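Local coordinates for protein clostridium acetobutylicum Q97KL0 (Clostridium acetobutylicum, PDB 1XBF) that is of unknown function but belongs to the YjbQ (UPF0047) family and forms a trimer with a pocket that probably binds an anion, at residues D15-I20 with T117-P122; H44-I49 with R123-F128; E53-D58 with G109-I114. All blocks are in the same frame, centred on the assembly; numbering follows the deposited sequence.

Interaction 1 (D15-I20 with T117-P122); sequences DQFIDI and TEFDGP
Phe17 and Thr117 make the close-packed part of this contact. The two side chains lie alongside each other and point the same way, and the Thr117 methyl, CG2, sits over one face of the Phe17 ring, 3.7 Å from its centroid. Phe17 CG stands beside the backbone N, chi1 -91°, and this swings the ring across toward the neighbouring strand. Phe119 reaches the edge of the same ring with only a loose touch, Phe119 CE1 to Phe17 CE1, 4.5 Å. Helix 58-70 packs on Phe17 through Thr60, Ile63 and Leu64, while Met93 of helix 84-93 meets both Thr117 and Phe119. The backbones pair as antiparallel strands: Gln16 with Glu118 is the hydrogen-bonded pair, Phe17 with Thr117 the non-hydrogen-bonded one. Glu118 N gives to Gln16 O at 2.8 Å, with an N-H...O angle of 157°. Strand 16-19 is thereby laid along strand 112-118 as an outermost strand, within this chain, of the three-stranded antiparallel sheet. On the other sheet face Glu118 is buried, its CB 3.5 Å from Gln16 O. Its chain bends at chi2; its OE1 forms a salt bridge with Arg125 NH2 and also takes Asp120 N at 2.8 Å from above the carboxylate plane, while OE2 is bonded by Thr11. The looser side belongs to two partly exposed residues. Gln16 CG comes no nearer than 4.1 Å to Glu118 CB; the chain extends beyond CG, and its OE1 is hydrogen-bonded to Ser12 OG. Asp15 sets CB 4.0 Å from Phe119 CA, and its carboxylate leads away.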
loop_
_atom_site.group_PDB
_atom_site.type_symbol
_atom_site.label_atom_id
_atom_site.label_comp_id
_atom_site.label_asym_id
_atom_site.label_seq_id
_atom_site.Cartn_x
_atom_site.Cartn_y
_atom_site.Cartn_z
ATOM N N ASP A 15 5.082 -19.146 -6.276
ATOM C CA ASP A 15 4.256 -18.072 -5.743
ATOM C C ASP A 15 3.232 -18.617 -4.753
ATOM O O ASP A 15 2.562 -19.622 -5.013
ATOM C CB ASP A 15 3.579 -17.287 -6.880
ATOM C CG ASP A 15 2.542 -18.099 -7.632
ATOM O OD1 ASP A 15 2.646 -19.345 -7.650
ATOM O OD2 ASP A 15 1.625 -17.482 -8.226
ATOM N N GLN A 16 3.146 -17.963 -3.597
ATOM C CA GLN A 16 2.215 -18.362 -2.554
ATOM C C GLN A 16 1.980 -17.268 -1.524
ATOM O O GLN A 16 2.791 -16.351 -1.365
ATOM C CB GLN A 16 2.717 -19.619 -1.832
ATOM C CG GLN A 16 4.100 -19.483 -1.212
ATOM C CD GLN A 16 4.503 -20.720 -0.416
ATOM O OE1 GLN A 16 4.205 -21.849 -0.809
ATOM N NE2 GLN A 16 5.193 -20.510 0.697
ATOM N N PHE A 17 0.855 -17.381 -0.831
ATOM C CA PHE A 17 0.482 -16.448 0.216
ATOM C C PHE A 17 0.722 -17.177 1.523
ATOM O O PHE A 17 0.186 -18.265 1.738
ATOM C CB PHE A 17 -0.999 -16.086 0.113
ATOM C CG PHE A 17 -1.281 -14.882 -0.740
ATOM C CD1 PHE A 17 -0.570 -14.650 -1.923
ATOM C CD2 PHE A 17 -2.310 -14.005 -0.391
ATOM C CE1 PHE A 17 -0.885 -13.558 -2.749
ATOM C CE2 PHE A 17 -2.637 -12.910 -1.213
ATOM C CZ PHE A 17 -1.925 -12.688 -2.390
ATOM N N ILE A 18 1.535 -16.586 2.388
ATOM C CA ILE A 18 1.833 -17.183 3.680
ATOM C C ILE A 18 1.220 -16.329 4.786
ATOM O O ILE A 18 1.602 -15.176 4.980
ATOM C CB ILE A 18 3.354 -17.289 3.893
ATOM C CG1 ILE A 18 3.981 -18.049 2.724
ATOM C CG2 ILE A 18 3.646 -18.007 5.207
ATOM C CD1 ILE A 18 5.486 -18.010 2.697
ATOM N N ASP A 19 0.258 -16.900 5.500
ATOM C CA ASP A 19 -0.413 -16.198 6.580
ATOM C C ASP A 19 0.595 -16.020 7.706
ATOM O O ASP A 19 1.033 -16.991 8.315
ATOM C CB ASP A 19 -1.605 -17.019 7.067
ATOM C CG ASP A 19 -2.539 -16.229 7.958
ATOM O OD1 ASP A 19 -2.061 -15.538 8.880
ATOM O OD2 ASP A 19 -3.763 -16.314 7.744
ATOM N N ILE A 20 0.971 -14.779 7.976
ATOM C CA ILE A 20 1.935 -14.496 9.025
ATOM C C ILE A 20 1.296 -13.720 10.169
ATOM O O ILE A 20 1.989 -13.081 10.967
ATOM C CB ILE A 20 3.135 -13.693 8.472
ATOM C CG1 ILE A 20 2.660 -12.361 7.880
ATOM C CG2 ILE A 20 3.838 -14.488 7.393
ATOM C CD1 ILE A 20 3.796 -11.408 7.554
ATOM N N THR A 117 3.352 -12.164 0.601
ATOM C CA THR A 117 3.054 -12.608 -0.751
ATOM C C THR A 117 4.326 -12.915 -1.536
ATOM O O THR A 117 5.033 -12.013 -1.973
ATOM C CB THR A 117 2.241 -11.542 -1.508
ATOM O OG1 THR A 117 3.021 -10.345 -1.648
ATOM C CG2 THR A 117 0.966 -11.212 -0.741
ATOM N N GLU A 118 4.601 -14.201 -1.714
ATOM C CA GLU A 118 5.788 -14.669 -2.428
ATOM C C GLU A 118 5.478 -14.855 -3.898
ATOM O O GLU A 118 4.580 -15.613 -4.257
ATOM C CB GLU A 118 6.253 -16.003 -1.841
ATOM C CG GLU A 118 7.430 -16.662 -2.572
ATOM C CD GLU A 118 8.696 -15.833 -2.505
ATOM O OE1 GLU A 118 8.858 -14.902 -3.327
ATOM O OE2 GLU A 118 9.529 -16.107 -1.619
ATOM N N PHE A 119 6.231 -14.167 -4.744
ATOM C CA PHE A 119 6.045 -14.264 -6.176
ATOM C C PHE A 119 7.312 -14.803 -6.845
ATOM O O PHE A 119 7.417 -14.806 -8.065
ATOM C CB PHE A 119 5.704 -12.888 -6.757
ATOM C CG PHE A 119 4.439 -12.289 -6.202
ATOM C CD1 PHE A 119 3.206 -12.885 -6.452
ATOM C CD2 PHE A 119 4.477 -11.121 -5.445
ATOM C CE1 PHE A 119 2.016 -12.323 -5.955
ATOM C CE2 PHE A 119 3.295 -10.548 -4.941
ATOM C CZ PHE A 119 2.064 -11.152 -5.200
ATOM N N ASP A 120 8.273 -15.253 -6.045
ATOM C CA ASP A 120 9.516 -15.778 -6.613
ATOM C C ASP A 120 10.214 -16.774 -5.691
ATOM O O ASP A 120 11.422 -16.679 -5.461
ATOM C CB ASP A 120 10.471 -14.622 -6.951
ATOM C CG ASP A 120 11.671 -15.073 -7.777
ATOM O OD1 ASP A 120 11.485 -15.888 -8.708
ATOM O OD2 ASP A 120 12.794 -14.601 -7.508
ATOM N N GLY A 121 9.448 -17.724 -5.162
ATOM C CA GLY A 121 10.018 -18.725 -4.278
ATOM C C GLY A 121 10.522 -19.911 -5.079
ATOM O O GLY A 121 10.406 -19.898 -6.305
ATOM N N PRO A 122 11.084 -20.952 -4.432
ATOM C CA PRO A 122 11.304 -21.095 -2.988
ATOM C C PRO A 122 12.555 -20.351 -2.554
ATOM O O PRO A 122 13.597 -20.463 -3.199
ATOM C CB PRO A 122 11.459 -22.601 -2.820
ATOM C CG PRO A 122 12.207 -22.967 -4.064
ATOM C CD PRO A 122 11.446 -22.200 -5.130
#

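Interaction 2 (H44-I49 with R123-F128); sequences HTTAGI and RDRKVF. With SO4 (sulfate ion), chain D.
Arg125 reaches across to His44 and Thr46 and does most of the work here. Its CG lies beside the backbone N, and a further bend at chi2, -69°, folds the chain over the imidazole: CD rests on one face of the His44 ring, 3.7 Å from the centroid, a CH-pi contact. The guanidinium plane beyond is turned 64° from that ring. The ring edge meets anion and backbone, His44 CD2 3.1 Å from sulfate O4 and His44 CE1 3.0 Å from Lys126 N. Arg125 NH2 gives a nearly straight hydrogen bond to Thr46 OG1, 2.7 Å long and close to the guanidinium plane, while its NH1 donates to sulfate O3 at 2.9 Å. Thr46 OG1 also bonds O3. Arg125 NH1 lies over the centre of the Arg123 guanidinium, and Arg123 CD over that of Arg125; Arg123 NH1 bonds sulfate O1 at 2.9 Å. Thr45 grips O2 with its backbone N and with OG1, at 2.7 Å. Deeper in, Ile49 CD1 meets Val127 CG2 at 3.9 Å, their side chains at about a right angle. Trp111 of the second subunit packs on Thr45, so the pocket lies near a subunit interface. Arg123 NH2 has a salt bridge to Asp120 OD2, consistent with a steadied guanidinium. The sulfate probably came from the crystallisation liquor; two arginines, two threonine hydroxyls and backbone N-H groups around it are consistent with a site for an anion such as phosphate.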
loop_
_atom_site.group_PDB
_atom_site.type_symbol
_atom_site.label_atom_id
_atom_site.label_comp_id
_atom_site.label_asym_id
_atom_site.label_seq_id
_atom_site.Cartn_x
_atom_site.Cartn_y
_atom_site.Cartn_z
ATOM N N HIS A 44 12.037 -7.479 0.583
ATOM C CA HIS A 44 12.306 -8.093 -0.715
ATOM C C HIS A 44 11.576 -7.383 -1.851
ATOM O O HIS A 44 10.485 -6.842 -1.658
ATOM C CB HIS A 44 11.918 -9.569 -0.684
ATOM C CG HIS A 44 12.523 -10.319 0.463
ATOM N ND1 HIS A 44 11.974 -10.312 1.726
ATOM C CD2 HIS A 44 13.662 -11.045 0.553
ATOM C CE1 HIS A 44 12.748 -11.000 2.546
ATOM N NE2 HIS A 44 13.781 -11.455 1.860
ATOM N N THR A 45 12.181 -7.393 -3.033
ATOM C CA THR A 45 11.597 -6.738 -4.204
ATOM C C THR A 45 10.787 -7.684 -5.081
ATOM O O THR A 45 10.232 -7.262 -6.089
ATOM C CB THR A 45 12.681 -6.088 -5.087
ATOM O OG1 THR A 45 13.636 -7.080 -5.484
ATOM C CG2 THR A 45 13.385 -4.966 -4.336
ATOM N N THR A 46 10.751 -8.962 -4.711
ATOM C CA THR A 46 9.984 -9.948 -5.462
ATOM C C THR A 46 8.969 -10.606 -4.534
ATOM O O THR A 46 8.533 -11.733 -4.756
ATOM C CB THR A 46 10.901 -11.026 -6.123
ATOM O OG1 THR A 46 11.661 -11.726 -5.124
ATOM C CG2 THR A 46 11.842 -10.371 -7.105
ATOM N N ALA A 47 8.598 -9.872 -3.491
ATOM C CA ALA A 47 7.618 -10.311 -2.510
ATOM C C ALA A 47 7.034 -9.053 -1.880
ATOM O O ALA A 47 7.539 -7.954 -2.091
ATOM C CB ALA A 47 8.282 -11.176 -1.434
ATOM N N GLY A 48 5.970 -9.211 -1.109
ATOM C CA GLY A 48 5.357 -8.060 -0.477
ATOM C C GLY A 48 4.467 -8.509 0.649
ATOM O O GLY A 48 4.504 -9.672 1.051
ATOM N N ILE A 49 3.660 -7.581 1.153
ATOM C CA ILE A 49 2.741 -7.854 2.244
ATOM C C ILE A 49 1.343 -7.378 1.830
ATOM O O ILE A 49 1.208 -6.333 1.212
ATOM C CB ILE A 49 3.104 -7.032 3.510
ATOM C CG1 ILE A 49 4.568 -7.260 3.922
ATOM C CG2 ILE A 49 2.154 -7.391 4.638
ATOM C CD1 ILE A 49 4.844 -8.638 4.500
ATOM N N ARG A 123 12.456 -19.596 -1.464
ATOM C CA ARG A 123 13.591 -18.832 -0.961
ATOM C C ARG A 123 13.507 -18.668 0.551
ATOM O O ARG A 123 12.473 -18.940 1.154
ATOM C CB ARG A 123 13.631 -17.444 -1.618
ATOM C CG ARG A 123 13.758 -17.481 -3.136
ATOM C CD ARG A 123 13.701 -16.100 -3.773
ATOM N NE ARG A 123 14.891 -15.301 -3.508
ATOM C CZ ARG A 123 15.133 -14.119 -4.070
ATOM N NH1 ARG A 123 16.242 -13.454 -3.771
ATOM N NH2 ARG A 123 14.264 -13.602 -4.931
ATOM N N ASP A 124 14.611 -18.242 1.156
ATOM C CA ASP A 124 14.659 -17.994 2.593
ATOM C C ASP A 124 14.403 -16.496 2.709
ATOM O O ASP A 124 15.249 -15.691 2.331
ATOM C CB ASP A 124 16.040 -18.339 3.159
ATOM C CG ASP A 124 16.364 -19.818 3.049
ATOM O OD1 ASP A 124 15.651 -20.631 3.673
ATOM O OD2 ASP A 124 17.324 -20.164 2.330
ATOM N N ARG A 125 13.236 -16.128 3.219
ATOM C CA ARG A 125 12.870 -14.719 3.325
ATOM C C ARG A 125 12.855 -14.176 4.743
ATOM O O ARG A 125 12.974 -14.916 5.712
ATOM C CB ARG A 125 11.490 -14.502 2.700
ATOM C CG ARG A 125 11.334 -15.032 1.280
ATOM C CD ARG A 125 12.152 -14.235 0.273
ATOM N NE ARG A 125 11.486 -14.206 -1.026
ATOM C CZ ARG A 125 11.911 -13.504 -2.068
ATOM N NH1 ARG A 125 13.014 -12.774 -1.974
ATOM N NH2 ARG A 125 11.220 -13.507 -3.199
ATOM N N LYS A 126 12.702 -12.861 4.841
ATOM C CA LYS A 126 12.640 -12.170 6.117
ATOM C C LYS A 126 11.433 -11.236 6.106
ATOM O O LYS A 126 10.935 -10.845 5.050
ATOM C CB LYS A 126 13.900 -11.329 6.340
ATOM C CG LYS A 126 15.182 -12.114 6.589
ATOM C CD LYS A 126 15.147 -12.809 7.943
ATOM C CE LYS A 126 16.535 -13.268 8.358
ATOM N NZ LYS A 126 17.482 -12.117 8.431
ATOM N N VAL A 127 10.962 -10.883 7.290
ATOM C CA VAL A 127 9.854 -9.959 7.400
ATOM C C VAL A 127 10.132 -9.180 8.672
ATOM O O VAL A 127 10.448 -9.771 9.707
ATOM C CB VAL A 127 8.489 -10.701 7.476
ATOM C CG1 VAL A 127 8.365 -11.467 8.781
ATOM C CG2 VAL A 127 7.349 -9.701 7.321
ATOM N N PHE A 128 10.067 -7.854 8.588
ATOM C CA PHE A 128 10.320 -7.020 9.754
ATOM C C PHE A 128 9.008 -6.570 10.373
ATOM O O PHE A 128 8.061 -6.226 9.663
ATOM C CB PHE A 128 11.125 -5.770 9.389
ATOM C CG PHE A 128 12.346 -6.035 8.559
ATOM C CD1 PHE A 128 13.050 -7.227 8.675
ATOM C CD2 PHE A 128 12.825 -5.056 7.695
ATOM C CE1 PHE A 128 14.219 -7.441 7.943
ATOM C CE2 PHE A 128 13.992 -5.252 6.957
ATOM C CZ PHE A 128 14.693 -6.449 7.080
HETATM S S SO4 D . 14.966 -9.822 -3.156
HETATM O O1 SO4 D . 15.869 -10.598 -4.019
HETATM O O2 SO4 D . 15.029 -8.401 -3.544
HETATM O O3 SO4 D . 13.588 -10.326 -3.317
HETATM O O4 SO4 D . 15.370 -9.972 -1.749
#

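Interaction 3 (E53-D58 with G109-I114); sequences ENADPD and GTWQGI
Glu53 and Gln112 face each other as an antiparallel non-hydrogen-bonded pair, CA to CA 5.0 Å, and next to them Asn54 N donates to Trp111 O at 2.7 Å, coming from above the carbonyl plane, 42° out of it. The side chains of Glu53 and Gln112 diverge, so the filling falls to Asn54, Ala55 and Trp111. Asn54 points its CB toward the facing strand: CG is anti to the backbone N (chi1 -155°), and ND2 lies over Gly113, 3.2 Å from its CA, a close approach that the absence of a side chain there allows. On the outer side the indole of Trp111 takes the methyl of Ala55 on one face, off centre toward the rim, with Ala55 CB 3.8 Å from Trp111 CE3. This is where strand 47-53 ends against the start of strand 112-118, at one end of the three-stranded antiparallel sheet. A type I turn from Gly109 to Gln112 leads into the second strand, and it is braced by Gly109 N giving a nearly straight bond to Gln112 OE1, 2.7 Å. The other chain leaves toward helix 58-70, where Asp58 N is capped by Asp56 OD2 at 3.0 Å, met from well above the carboxylate plane. Glu53 passes its carboxylate obliquely by Trp111, Glu53 OE1 4.1 Å from Trp111 CB, and packs on Thr45 of the third subunit. Gln112 NE2 bonds Cys42 O of that same subunit, which places this end of the sheet at a trimer interface.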
loop_
_atom_site.group_PDB
_atom_site.type_symbol
_atom_site.label_atom_id
_atom_site.label_comp_id
_atom_site.label_asym_id
_atom_site.label_seq_id
_atom_site.Cartn_x
_atom_site.Cartn_y
_atom_site.Cartn_z
ATOM N N GLU A 53 -8.529 -12.072 2.986
ATOM C CA GLU A 53 -9.254 -13.184 3.597
ATOM C C GLU A 53 -8.369 -14.278 4.180
ATOM O O GLU A 53 -7.522 -14.836 3.492
ATOM C CB GLU A 53 -10.237 -13.801 2.596
ATOM C CG GLU A 53 -11.067 -14.952 3.185
ATOM C CD GLU A 53 -12.546 -14.616 3.334
ATOM O OE1 GLU A 53 -12.880 -13.527 3.849
ATOM O OE2 GLU A 53 -13.382 -15.453 2.944
ATOM N N ASN A 54 -8.617 -14.592 5.447
ATOM C CA ASN A 54 -7.876 -15.592 6.213
ATOM C C ASN A 54 -8.549 -16.974 6.194
ATOM O O ASN A 54 -7.937 -17.975 6.557
ATOM C CB ASN A 54 -7.766 -15.119 7.675
ATOM C CG ASN A 54 -6.570 -15.711 8.395
ATOM O OD1 ASN A 54 -6.266 -16.895 8.246
ATOM N ND2 ASN A 54 -5.891 -14.891 9.193
ATOM N N ALA A 55 -9.808 -17.017 5.776
ATOM C CA ALA A 55 -10.582 -18.255 5.751
ATOM C C ALA A 55 -10.170 -19.269 4.681
ATOM O O ALA A 55 -9.093 -19.858 4.750
ATOM C CB ALA A 55 -12.072 -17.917 5.610
ATOM N N ASP A 56 -11.045 -19.462 3.697
ATOM C CA ASP A 56 -10.818 -20.405 2.602
ATOM C C ASP A 56 -9.596 -20.064 1.747
ATOM O O ASP A 56 -9.455 -18.938 1.270
ATOM C CB ASP A 56 -12.063 -20.455 1.705
ATOM C CG ASP A 56 -11.928 -21.448 0.559
ATOM O OD1 ASP A 56 -12.769 -21.411 -0.364
ATOM O OD2 ASP A 56 -10.992 -22.274 0.574
ATOM N N PRO A 57 -8.695 -21.040 1.541
ATOM C CA PRO A 57 -7.510 -20.775 0.723
ATOM C C PRO A 57 -7.834 -20.569 -0.758
ATOM O O PRO A 57 -6.943 -20.311 -1.565
ATOM C CB PRO A 57 -6.627 -21.998 0.979
ATOM C CG PRO A 57 -7.609 -23.072 1.327
ATOM C CD PRO A 57 -8.588 -22.346 2.210
ATOM N N ASP A 58 -9.107 -20.683 -1.119
ATOM C CA ASP A 58 -9.504 -20.471 -2.505
ATOM C C ASP A 58 -9.347 -18.996 -2.860
ATOM O O ASP A 58 -9.159 -18.648 -4.031
ATOM C CB ASP A 58 -10.958 -20.891 -2.725
ATOM C CG ASP A 58 -11.118 -22.387 -2.897
ATOM O OD1 ASP A 58 -12.276 -22.840 -2.976
ATOM O OD2 ASP A 58 -10.100 -23.112 -2.958
ATOM N N GLY A 109 -10.284 -7.180 10.801
ATOM C CA GLY A 109 -11.533 -7.877 10.555
ATOM C C GLY A 109 -11.514 -9.315 11.028
ATOM O O GLY A 109 -10.446 -9.899 11.206
ATOM N N THR A 110 -12.700 -9.887 11.220
ATOM C CA THR A 110 -12.842 -11.264 11.685
ATOM C C THR A 110 -11.976 -12.247 10.906
ATOM O O THR A 110 -11.190 -12.994 11.491
ATOM C CB THR A 110 -14.296 -11.740 11.581
ATOM O OG1 THR A 110 -15.159 -10.787 12.208
ATOM C CG2 THR A 110 -14.458 -13.090 12.266
ATOM N N TRP A 111 -12.130 -12.259 9.586
ATOM C CA TRP A 111 -11.342 -13.163 8.765
ATOM C C TRP A 111 -10.349 -12.401 7.898
ATOM O O TRP A 111 -10.123 -12.725 6.731
ATOM C CB TRP A 111 -12.263 -14.038 7.915
ATOM C CG TRP A 111 -13.067 -14.994 8.754
ATOM C CD1 TRP A 111 -14.358 -14.841 9.174
ATOM C CD2 TRP A 111 -12.609 -16.237 9.311
ATOM N NE1 TRP A 111 -14.733 -15.911 9.955
ATOM C CE2 TRP A 111 -13.679 -16.784 10.054
ATOM C CE3 TRP A 111 -11.395 -16.943 9.249
ATOM C CZ2 TRP A 111 -13.574 -18.006 10.736
ATOM C CZ3 TRP A 111 -11.289 -18.157 9.925
ATOM C CH2 TRP A 111 -12.376 -18.677 10.659
ATOM N N GLN A 112 -9.756 -11.379 8.499
ATOM C CA GLN A 112 -8.771 -10.557 7.827
ATOM C C GLN A 112 -7.407 -10.987 8.343
ATOM O O GLN A 112 -7.089 -10.772 9.507
ATOM C CB GLN A 112 -9.029 -9.081 8.149
ATOM C CG GLN A 112 -8.251 -8.099 7.299
ATOM C CD GLN A 112 -8.612 -6.651 7.601
ATOM O OE1 GLN A 112 -8.720 -6.259 8.762
ATOM N NE2 GLN A 112 -8.783 -5.847 6.557
ATOM N N GLY A 113 -6.613 -11.618 7.483
ATOM C CA GLY A 113 -5.289 -12.057 7.887
ATOM C C GLY A 113 -4.176 -11.303 7.185
ATOM O O GLY A 113 -4.385 -10.696 6.125
ATOM N N ILE A 114 -2.985 -11.329 7.775
ATOM C CA ILE A 114 -1.826 -10.653 7.197
ATOM C C ILE A 114 -0.990 -11.680 6.437
ATOM O O ILE A 114 -0.568 -12.696 7.004
ATOM C CB ILE A 114 -0.941 -10.009 8.289
ATOM C CG1 ILE A 114 -1.784 -9.076 9.158
ATOM C CG2 ILE A 114 0.203 -9.237 7.632
ATOM C CD1 ILE A 114 -1.102 -8.642 10.451
#

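How the interactions relate
All three contacts reach the three-stranded sheet, ordered 16-19, 112-118, 47-53. Interactions 1 and 3 use opposite ends of the central strand, with centres about 15 Å apart; Ile20 N to Ile114 O continues the pairing between them. Interaction 2 lies, centre to centre, about 8 Å from interaction 1 and about 20 Å from interaction 3, and joins strand 47-53 to strand 124-133 of the five-stranded sheet. Along the chain interaction 3 nests inside the loops closed by both others, whereas the segments of 1 and 2 alternate. The Glu118–Arg125 salt bridge ties interaction 1 to the sulfate pocket, and interactions 2 and 3 both touch neighbouring subunits of the trimer.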